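Local coordinates for protein decapping nuclease RAI1 (Candida albicans, PDB 5BUD) that hydrolyses NAD caps, m7G caps and 5'-triphosphate ends of RNA using divalent metal ions, and binds and stimulates the exoribonuclease RAT1, at residues E22-A27 and I86-S91; G32-D37 and F78-K83; R104-K109 and I121-V126; V209-T212 and V217-V220. All coordinates share one frame; numbering follows the deposited sequence.

Three of the four contacts are joined through strand 21-28. In interaction 1 it meets helix 78-92, and A27 O lies 2.9 Å from V35 N of interaction 2, a probable hydrogen bond. On its other side L23 N lies 2.8 Å from V209 O of interaction 4, also a probable hydrogen bond. Interactions 1 and 2 share helix 78-92 and lie about 10 Å apart between centres. Interaction 3 touches interaction 4 through M107 SD and L219 CD2, 4.3 Å apart. The side chain of Y34 is about 13 Å from a bound manganese ion. Interaction 3 lies nearest the bound RNA, about 5 Å between nearest atoms.

Interaction 1 of 4, residues E22-A27 and I86-S91; sequences ELFSYA and IKYETS
One face of the Y88 ring is covered by F24. CD1 of F24 sits 3.4 Å above the ring plane, displaced toward the rim. It comes 3.5 Å from Y88 CG and 3.6 Å from Y88 CB. F24 lies against the root of the tyrosine, and L23 against its outer half. The two planes are inclined at 32° and the ring centroids are 5.0 Å apart, an oblique aromatic pair. Farther out, L23 O approaches Y88 CE1 at 3.5 Å. The CB of L23 lies 4.2 Å from Y88 CZ. Y88 CG is anti to the backbone N (chi1 178°), which sends the ring from the helix across to the strand.

The contact packs helix 78-92 against strand 21-28 of the nuclease fold. L23 and F24 form a classic beta bulge opposite V209 of the neighbouring strand. Both residues also point toward the helix, so Y88 meets two consecutive residues of one strand. A84 and I85, earlier in the helix, touch F24 as well.

The polar end of Y88 is tied to the strand by a water. This water donates to L23 O at 2.7 Å and is also hydrogen-bonded to Y88 OH at 2.8 Å. No direct hydrogen bond joins the two segments. On the helix, E89 forms a salt bridge with R387 and a hydrogen bond with W386 of helix 381-389.

Interaction 2 of 4, residues G32-D37 and F78-K83; sequences GKYVYD and FNSLLK
S80 lies over one face of the Y34 ring and also meets the end of Y36. Its CB is 3.5 Å from the Y34 ring centroid and 12° off the ring normal, a CH-pi contact. S80 OG is 3.2 Å above the same ring, over its centre. From the other tyrosine, Y36 OH reaches S80 CB at 3.3 Å. S80 O lies at the edge of the Y36 ring, near its plane, 3.5 Å from CE2.

K83 covers one face of Y36 and crosses it at about a right angle. Its CG is 4.1 Å from the ring centroid, a second CH-pi contact. The lysine chain bends at chi2 and chi4 and brings NZ to 3.6 Å from Y36 CE1.

Helix 78-92 thus packs over the short strand 34-35, which pairs antiparallel with strand 21-28 through V35 and A27. The Y34 side chain is about 9 Å from that of E224, a probable substrate-binding residue. S80 OG is hydrogen-bonded to D77, just before the helix segment.

CH-pi and van der Waals contact carry the pairing, with no hydrogen bond between the segments. The lysine charge near the Y36 ring probably adds some electrostatic attraction.

Interaction 3 of 4, residues R104-K109 and I121-V126; sequences REIMTK and IDLYVV
I106 overlaps L123 with its CG2 methyl, which lies 3.7 Å from L123 CD1 and 4.0 Å from L123 CD2. The CG1 of I106 also reaches L123 CD2, at 4.2 Å. The two side chains run past each other in opposite directions. With chi1 at -71°, CG1 of I106 stands beside the backbone N and the CG2 methyl is anti to it; CG2 makes the closest contact.

I121 provides the second contact, one turn farther along the helix. Its CD1 lies 3.8 Å from K109 O and 4.0 Å from K109 CB. The methyl thus rests on the backbone and the root of the lysine. The contact is apolar and largely buried.

I121 and L123 face the helix, while D122 between them forms salt bridges with R144 and K352. R104, at the start of the helix segment, donates from NH1 to the backbone O of the manganese ligand E224. This links the helix to the metal-bearing strand of the PD-(D/E)XK nuclease fold. Strand 121-128 lies between strands 131-136 and 349-354. Helix 104-112 touches helix 255-275 through M107 and T108, and strand 121-128 through I106 and K109.

Interaction 4 of 4, residues V209-T212 and V217-V220; sequences VIRT and VKLV
T212 and L219 form the two hydrogen bonds of this contact. T212 N donates to L219 O at 2.8 Å. L219 N returns a bond to T212 O at 2.9 Å. This is an antiparallel hydrogen-bonded pair. R211 and V220 form the adjacent non-hydrogen-bonded pair.

Two CA-H...O contacts supplement these bonds. V220 CA lies 3.1 Å from I210 O, and R211 CA lies 3.5 Å from L219 O.

Among the apolar contacts, V209 CG1 meets V220 CG1 at 3.5 Å, tighter than usual for two methyls. T212 CG2 and L219 CB meet at 4.2 Å on the other face of the sheet.

The aliphatic CG of K218 lies over one face of the R211 guanidinium, 3.9 Å from R211 NH2. With CG anti to the backbone N (chi1 -169°), the extended arginine chain carries the guanidinium alongside K218, where NH2 is hydrogen-bonded to S97 OG.

The two short segments run antiparallel, at 173°, as part of the beta hairpin of strands 205-214 and 217-228. The second strand of this hairpin carries the manganese ligands E224 and D226 of this PD-(D/E)XK nuclease.

Interaction 1 of 4, residues E22-A27 and I86-S91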
# COMPACT_ATOMS: atom_id res chain seq x y z
N GLU A 22 -13.51 -6.89 2.60
CA GLU A 22 -12.45 -7.89 2.71
C GLU A 22 -13.00 -9.23 2.25
O GLU A 22 -14.10 -9.60 2.63
CB GLU A 22 -11.98 -8.02 4.15
CG GLU A 22 -10.91 -9.08 4.35
CD GLU A 22 -10.27 -9.01 5.72
OE1 GLU A 22 -9.65 -7.97 6.04
OE2 GLU A 22 -10.38 -10.00 6.46
N LEU A 23 -12.21 -9.96 1.46
CA LEU A 23 -12.51 -11.33 1.05
C LEU A 23 -11.87 -12.30 2.03
O LEU A 23 -12.54 -13.19 2.55
CB LEU A 23 -12.00 -11.59 -0.37
CG LEU A 23 -12.54 -10.67 -1.48
CD1 LEU A 23 -11.97 -11.02 -2.85
CD2 LEU A 23 -14.07 -10.67 -1.51
N PHE A 24 -10.57 -12.14 2.27
CA PHE A 24 -9.85 -12.94 3.24
C PHE A 24 -8.58 -12.21 3.63
O PHE A 24 -8.34 -11.10 3.16
CB PHE A 24 -9.50 -14.33 2.64
CG PHE A 24 -8.62 -14.25 1.41
CD1 PHE A 24 -9.17 -14.16 0.16
CD2 PHE A 24 -7.25 -14.23 1.53
CE1 PHE A 24 -8.39 -14.05 -0.95
CE2 PHE A 24 -6.44 -14.14 0.41
CZ PHE A 24 -7.01 -14.04 -0.84
N SER A 25 -7.77 -12.85 4.48
CA SER A 25 -6.49 -12.34 4.87
C SER A 25 -5.46 -13.45 4.94
O SER A 25 -5.82 -14.62 4.95
CB SER A 25 -6.58 -11.71 6.25
OG SER A 25 -7.10 -12.64 7.16
N TYR A 26 -4.21 -13.05 5.03
CA TYR A 26 -3.10 -13.95 5.26
C TYR A 26 -2.02 -13.10 5.93
O TYR A 26 -2.26 -11.91 6.19
CB TYR A 26 -2.67 -14.63 3.95
CG TYR A 26 -2.11 -13.77 2.85
CD1 TYR A 26 -2.93 -12.95 2.10
CD2 TYR A 26 -0.77 -13.82 2.52
CE1 TYR A 26 -2.43 -12.17 1.06
CE2 TYR A 26 -0.26 -13.04 1.49
CZ TYR A 26 -1.10 -12.21 0.76
OH TYR A 26 -0.56 -11.46 -0.25
N ALA A 27 -0.86 -13.67 6.21
CA ALA A 27 0.11 -13.01 7.04
C ALA A 27 1.52 -13.41 6.65
O ALA A 27 1.71 -14.40 5.93
CB ALA A 27 -0.16 -13.35 8.51
N ILE A 86 -5.81 -19.46 -3.99
CA ILE A 86 -6.20 -20.88 -4.22
C ILE A 86 -6.92 -21.44 -2.98
O ILE A 86 -7.97 -22.03 -3.09
CB ILE A 86 -4.97 -21.77 -4.57
CG1 ILE A 86 -4.36 -21.36 -5.92
CG2 ILE A 86 -5.38 -23.25 -4.60
CD1 ILE A 86 -2.91 -21.77 -6.10
N LYS A 87 -6.36 -21.20 -1.80
CA LYS A 87 -7.02 -21.60 -0.56
C LYS A 87 -8.45 -21.07 -0.43
O LYS A 87 -9.39 -21.84 -0.12
CB LYS A 87 -6.21 -21.17 0.64
CG LYS A 87 -6.71 -21.71 1.96
CD LYS A 87 -5.68 -21.53 3.07
CE LYS A 87 -6.20 -22.01 4.41
NZ LYS A 87 -7.45 -21.30 4.76
N TYR A 88 -8.63 -19.77 -0.69
CA TYR A 88 -9.94 -19.14 -0.57
C TYR A 88 -10.88 -19.68 -1.61
O TYR A 88 -12.01 -20.03 -1.31
CB TYR A 88 -9.83 -17.61 -0.72
CG TYR A 88 -11.16 -16.86 -0.66
CD1 TYR A 88 -11.86 -16.72 0.54
CD2 TYR A 88 -11.68 -16.25 -1.79
CE1 TYR A 88 -13.07 -16.02 0.60
CE2 TYR A 88 -12.88 -15.54 -1.75
CZ TYR A 88 -13.57 -15.44 -0.56
OH TYR A 88 -14.75 -14.73 -0.55
N GLU A 89 -10.43 -19.71 -2.86
CA GLU A 89 -11.29 -20.12 -3.94
C GLU A 89 -11.67 -21.61 -3.83
O GLU A 89 -12.73 -22.00 -4.28
CB GLU A 89 -10.63 -19.83 -5.29
CG GLU A 89 -10.43 -18.33 -5.60
CD GLU A 89 -9.84 -18.08 -6.99
OE1 GLU A 89 -9.18 -18.99 -7.57
OE2 GLU A 89 -10.05 -16.96 -7.53
N THR A 90 -10.78 -22.42 -3.25
CA THR A 90 -11.04 -23.84 -3.07
C THR A 90 -12.20 -23.96 -2.07
O THR A 90 -13.16 -24.69 -2.34
CB THR A 90 -9.77 -24.62 -2.66
OG1 THR A 90 -8.82 -24.61 -3.74
CG2 THR A 90 -10.10 -26.08 -2.33
N SER A 91 -12.15 -23.19 -0.98
CA SER A 91 -13.27 -23.10 -0.00
C SER A 91 -14.59 -22.66 -0.59
O SER A 91 -15.64 -23.18 -0.23
CB SER A 91 -12.94 -22.13 1.12
OG SER A 91 -12.22 -22.75 2.14
O HOH W 1 -15.18 -13.65 2.02

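Interaction 2 of 4, residues G32-D37 and F78-K83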
# COMPACT_ATOMS: atom_id res chain seq x y z
N GLY A 32 9.73 -14.31 7.87
CA GLY A 32 9.47 -13.99 6.48
C GLY A 32 8.68 -15.05 5.73
O GLY A 32 8.57 -14.99 4.52
N LYS A 33 8.10 -16.01 6.44
CA LYS A 33 7.32 -17.06 5.80
C LYS A 33 5.85 -16.72 5.90
O LYS A 33 5.39 -16.25 6.95
CB LYS A 33 7.56 -18.41 6.49
CG LYS A 33 8.98 -18.65 7.02
CD LYS A 33 10.07 -18.71 5.95
CE LYS A 33 11.30 -19.48 6.45
NZ LYS A 33 12.40 -19.59 5.46
N TYR A 34 5.10 -17.00 4.84
CA TYR A 34 3.67 -16.70 4.80
C TYR A 34 2.82 -17.73 5.53
O TYR A 34 3.17 -18.92 5.59
CB TYR A 34 3.20 -16.52 3.35
CG TYR A 34 3.82 -15.29 2.75
CD1 TYR A 34 3.17 -14.06 2.83
CD2 TYR A 34 5.08 -15.33 2.17
CE1 TYR A 34 3.75 -12.92 2.32
CE2 TYR A 34 5.67 -14.20 1.66
CZ TYR A 34 5.00 -12.99 1.73
OH TYR A 34 5.56 -11.85 1.23
N VAL A 35 1.71 -17.26 6.07
CA VAL A 35 0.83 -18.02 6.93
C VAL A 35 -0.59 -17.88 6.40
O VAL A 35 -1.03 -16.77 6.17
CB VAL A 35 0.85 -17.43 8.35
CG1 VAL A 35 -0.22 -18.06 9.22
CG2 VAL A 35 2.25 -17.55 8.96
N TYR A 36 -1.31 -18.98 6.22
CA TYR A 36 -2.61 -18.92 5.54
C TYR A 36 -3.79 -19.35 6.41
O TYR A 36 -4.94 -18.99 6.11
CB TYR A 36 -2.57 -19.71 4.21
CG TYR A 36 -1.40 -19.35 3.33
CD1 TYR A 36 -0.20 -20.07 3.37
CD2 TYR A 36 -1.49 -18.30 2.42
CE1 TYR A 36 0.88 -19.73 2.56
CE2 TYR A 36 -0.43 -17.94 1.62
CZ TYR A 36 0.76 -18.64 1.68
OH TYR A 36 1.80 -18.25 0.86
N ASP A 37 -3.51 -20.06 7.49
CA ASP A 37 -4.53 -20.50 8.44
C ASP A 37 -4.52 -19.58 9.66
O ASP A 37 -3.46 -19.10 10.09
CB ASP A 37 -4.25 -21.94 8.87
CG ASP A 37 -4.28 -22.92 7.71
OD1 ASP A 37 -5.39 -23.25 7.24
OD2 ASP A 37 -3.20 -23.34 7.28
N PHE A 78 3.75 -12.16 -5.49
CA PHE A 78 2.59 -12.80 -6.13
C PHE A 78 2.42 -14.27 -5.83
O PHE A 78 1.28 -14.77 -5.77
CB PHE A 78 2.54 -12.52 -7.63
CG PHE A 78 1.36 -11.68 -8.05
CD1 PHE A 78 0.10 -12.23 -8.11
CD2 PHE A 78 1.51 -10.35 -8.36
CE1 PHE A 78 -1.00 -11.47 -8.47
CE2 PHE A 78 0.42 -9.59 -8.75
CZ PHE A 78 -0.83 -10.15 -8.80
N ASN A 79 3.52 -15.00 -5.68
CA ASN A 79 3.45 -16.43 -5.31
C ASN A 79 2.55 -16.64 -4.12
O ASN A 79 1.59 -17.41 -4.18
CB ASN A 79 4.83 -16.99 -4.98
CG ASN A 79 4.84 -18.49 -4.84
OD1 ASN A 79 4.51 -19.04 -3.79
ND2 ASN A 79 5.24 -19.19 -5.91
N SER A 80 2.84 -15.93 -3.04
CA SER A 80 2.09 -16.09 -1.80
C SER A 80 0.66 -15.59 -1.94
O SER A 80 -0.26 -16.21 -1.42
CB SER A 80 2.81 -15.46 -0.60
OG SER A 80 2.94 -14.05 -0.70
N LEU A 81 0.45 -14.52 -2.70
CA LEU A 81 -0.90 -14.03 -2.88
C LEU A 81 -1.72 -15.06 -3.64
O LEU A 81 -2.83 -15.36 -3.27
CB LEU A 81 -0.90 -12.68 -3.61
CG LEU A 81 -2.28 -12.12 -4.05
CD1 LEU A 81 -3.25 -11.98 -2.88
CD2 LEU A 81 -2.10 -10.78 -4.75
N LEU A 82 -1.16 -15.64 -4.70
CA LEU A 82 -1.91 -16.68 -5.46
C LEU A 82 -2.21 -17.90 -4.61
O LEU A 82 -3.27 -18.51 -4.78
CB LEU A 82 -1.18 -17.10 -6.74
CG LEU A 82 -1.03 -15.99 -7.79
CD1 LEU A 82 -0.22 -16.51 -8.95
CD2 LEU A 82 -2.38 -15.37 -8.24
N LYS A 83 -1.31 -18.24 -3.71
CA LYS A 83 -1.48 -19.43 -2.85
C LYS A 83 -2.62 -19.19 -1.89
O LYS A 83 -3.46 -20.09 -1.63
CB LYS A 83 -0.19 -19.76 -2.13
CG LYS A 83 -0.29 -20.90 -1.13
CD LYS A 83 0.81 -21.93 -1.30
CE LYS A 83 0.68 -23.07 -0.30
NZ LYS A 83 1.62 -22.84 0.82

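Interaction 3 of 4, residues R104-K109 and I121-V126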
# COMPACT_ATOMS: atom_id res chain seq x y z
N ARG A 104 -2.41 -3.21 -3.63
CA ARG A 104 -2.86 -1.83 -3.39
C ARG A 104 -1.81 -0.75 -3.65
O ARG A 104 -2.17 0.33 -4.10
CB ARG A 104 -3.41 -1.66 -1.97
CG ARG A 104 -2.34 -1.48 -0.93
CD ARG A 104 -2.56 -0.24 -0.07
NE ARG A 104 -1.52 -0.26 0.94
CZ ARG A 104 -1.64 -0.68 2.20
NH1 ARG A 104 -2.80 -1.09 2.72
NH2 ARG A 104 -0.55 -0.66 2.95
N GLU A 105 -0.53 -1.03 -3.40
CA GLU A 105 0.50 -0.01 -3.62
C GLU A 105 0.58 0.37 -5.09
O GLU A 105 0.89 1.51 -5.44
CB GLU A 105 1.88 -0.48 -3.13
CG GLU A 105 2.85 0.67 -2.97
CD GLU A 105 4.31 0.30 -3.20
OE1 GLU A 105 5.13 1.25 -3.31
OE2 GLU A 105 4.64 -0.90 -3.27
N ILE A 106 0.27 -0.58 -5.95
CA ILE A 106 0.26 -0.34 -7.36
C ILE A 106 -0.85 0.67 -7.75
O ILE A 106 -0.56 1.62 -8.45
CB ILE A 106 0.15 -1.65 -8.14
CG1 ILE A 106 1.49 -2.40 -8.01
CG2 ILE A 106 -0.15 -1.35 -9.59
CD1 ILE A 106 1.44 -3.84 -8.46
N MET A 107 -2.08 0.47 -7.29
CA MET A 107 -3.14 1.47 -7.55
C MET A 107 -2.93 2.80 -6.84
O MET A 107 -3.37 3.85 -7.35
CB MET A 107 -4.51 0.90 -7.20
CG MET A 107 -4.91 -0.23 -8.11
SD MET A 107 -4.93 0.28 -9.85
CE MET A 107 -4.19 -1.17 -10.52
N THR A 108 -2.32 2.77 -5.66
CA THR A 108 -1.95 4.01 -4.97
C THR A 108 -1.04 4.89 -5.87
O THR A 108 -1.25 6.07 -5.94
CB THR A 108 -1.23 3.72 -3.64
OG1 THR A 108 -2.11 2.95 -2.80
CG2 THR A 108 -0.84 5.01 -2.90
N LYS A 109 -0.03 4.30 -6.52
CA LYS A 109 0.82 5.03 -7.46
C LYS A 109 0.03 5.70 -8.58
O LYS A 109 0.26 6.85 -8.90
CB LYS A 109 1.90 4.10 -8.05
CG LYS A 109 2.94 3.73 -7.03
CD LYS A 109 3.89 2.69 -7.56
CE LYS A 109 5.02 2.47 -6.57
NZ LYS A 109 6.05 3.49 -6.84
N ILE A 121 6.34 5.05 -13.09
CA ILE A 121 5.57 3.81 -12.84
C ILE A 121 5.93 2.82 -13.93
O ILE A 121 5.85 3.14 -15.12
CB ILE A 121 4.04 4.04 -12.88
CG1 ILE A 121 3.63 5.11 -11.89
CG2 ILE A 121 3.28 2.74 -12.57
CD1 ILE A 121 2.14 5.37 -11.83
N ASP A 122 6.32 1.62 -13.53
CA ASP A 122 6.62 0.54 -14.47
C ASP A 122 6.03 -0.77 -13.91
O ASP A 122 6.51 -1.32 -12.89
CB ASP A 122 8.13 0.37 -14.73
CG ASP A 122 8.74 1.53 -15.56
OD1 ASP A 122 8.81 1.41 -16.80
OD2 ASP A 122 9.14 2.56 -14.97
N LEU A 123 5.00 -1.26 -14.61
CA LEU A 123 4.25 -2.45 -14.20
C LEU A 123 4.19 -3.47 -15.35
O LEU A 123 4.48 -3.14 -16.50
CB LEU A 123 2.82 -2.07 -13.85
CG LEU A 123 2.70 -0.86 -12.91
CD1 LEU A 123 1.25 -0.38 -12.83
CD2 LEU A 123 3.29 -1.20 -11.56
N TYR A 124 3.83 -4.70 -15.01
CA TYR A 124 3.56 -5.76 -15.96
C TYR A 124 2.10 -6.14 -15.81
O TYR A 124 1.60 -6.23 -14.68
CB TYR A 124 4.47 -6.96 -15.65
CG TYR A 124 5.92 -6.80 -16.07
CD1 TYR A 124 6.27 -6.54 -17.40
CD2 TYR A 124 6.94 -6.97 -15.14
CE1 TYR A 124 7.61 -6.43 -17.77
CE2 TYR A 124 8.27 -6.88 -15.50
CZ TYR A 124 8.60 -6.62 -16.80
OH TYR A 124 9.94 -6.53 -17.08
N VAL A 125 1.40 -6.28 -16.94
CA VAL A 125 0.01 -6.76 -17.00
C VAL A 125 -0.06 -8.12 -17.72
O VAL A 125 0.36 -8.24 -18.89
CB VAL A 125 -0.85 -5.78 -17.80
CG1 VAL A 125 -2.29 -6.21 -17.78
CG2 VAL A 125 -0.70 -4.38 -17.26
N VAL A 126 -0.63 -9.10 -17.05
CA VAL A 126 -0.65 -10.47 -17.55
C VAL A 126 -2.10 -10.95 -17.53
O VAL A 126 -2.67 -11.15 -16.47
CB VAL A 126 0.24 -11.40 -16.70
CG1 VAL A 126 0.16 -12.84 -17.20
CG2 VAL A 126 1.69 -10.91 -16.69

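Interaction 4 of 4, residues V209-T212 and V217-V220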
# COMPACT_ATOMS: atom_id res chain seq x y z
N VAL A 209 -6.90 -8.97 1.72
CA VAL A 209 -7.27 -8.99 0.33
C VAL A 209 -8.72 -8.59 0.23
O VAL A 209 -9.60 -9.23 0.81
CB VAL A 209 -7.05 -10.37 -0.30
CG1 VAL A 209 -7.49 -10.37 -1.75
CG2 VAL A 209 -5.58 -10.71 -0.25
N ILE A 210 -8.96 -7.52 -0.53
CA ILE A 210 -10.28 -6.92 -0.62
C ILE A 210 -10.76 -6.90 -2.06
O ILE A 210 -9.95 -6.91 -2.99
CB ILE A 210 -10.29 -5.48 -0.06
CG1 ILE A 210 -9.42 -4.54 -0.91
CG2 ILE A 210 -9.77 -5.46 1.37
CD1 ILE A 210 -10.01 -3.17 -0.99
N ARG A 211 -12.07 -6.90 -2.22
CA ARG A 211 -12.73 -6.66 -3.48
C ARG A 211 -13.32 -5.23 -3.41
O ARG A 211 -13.91 -4.87 -2.42
CB ARG A 211 -13.85 -7.68 -3.67
CG ARG A 211 -14.47 -7.75 -5.05
CD ARG A 211 -15.35 -9.00 -5.16
NE ARG A 211 -15.99 -9.19 -6.47
CZ ARG A 211 -17.13 -8.61 -6.85
NH1 ARG A 211 -17.78 -7.76 -6.05
NH2 ARG A 211 -17.64 -8.87 -8.05
N THR A 212 -13.13 -4.45 -4.46
CA THR A 212 -13.70 -3.09 -4.56
C THR A 212 -14.02 -2.83 -6.04
O THR A 212 -13.93 -3.73 -6.89
CB THR A 212 -12.75 -2.03 -3.96
OG1 THR A 212 -13.40 -0.74 -3.80
CG2 THR A 212 -11.48 -1.90 -4.81
N VAL A 217 -15.84 -1.32 -13.24
CA VAL A 217 -14.69 -2.24 -13.14
C VAL A 217 -14.56 -2.81 -11.74
O VAL A 217 -14.76 -2.12 -10.76
CB VAL A 217 -13.38 -1.53 -13.54
CG1 VAL A 217 -12.20 -2.51 -13.46
CG2 VAL A 217 -13.49 -0.99 -14.95
N LYS A 218 -14.23 -4.10 -11.64
CA LYS A 218 -14.00 -4.75 -10.35
C LYS A 218 -12.52 -4.99 -10.12
O LYS A 218 -11.80 -5.46 -11.02
CB LYS A 218 -14.76 -6.09 -10.29
CG LYS A 218 -16.28 -5.94 -10.20
CD LYS A 218 -16.71 -4.85 -9.22
CE LYS A 218 -18.22 -4.67 -9.15
NZ LYS A 218 -18.70 -3.71 -10.19
N LEU A 219 -12.06 -4.65 -8.91
CA LEU A 219 -10.66 -4.86 -8.54
C LEU A 219 -10.52 -5.59 -7.23
O LEU A 219 -11.26 -5.31 -6.31
CB LEU A 219 -9.93 -3.54 -8.39
CG LEU A 219 -9.91 -2.66 -9.64
CD1 LEU A 219 -10.98 -1.60 -9.48
CD2 LEU A 219 -8.53 -2.04 -9.81
N VAL A 220 -9.56 -6.51 -7.19
CA VAL A 220 -9.14 -7.15 -5.96
C VAL A 220 -7.75 -6.61 -5.62
O VAL A 220 -6.87 -6.65 -6.47
CB VAL A 220 -9.14 -8.68 -6.14
CG1 VAL A 220 -8.44 -9.39 -4.97
CG2 VAL A 220 -10.57 -9.14 -6.30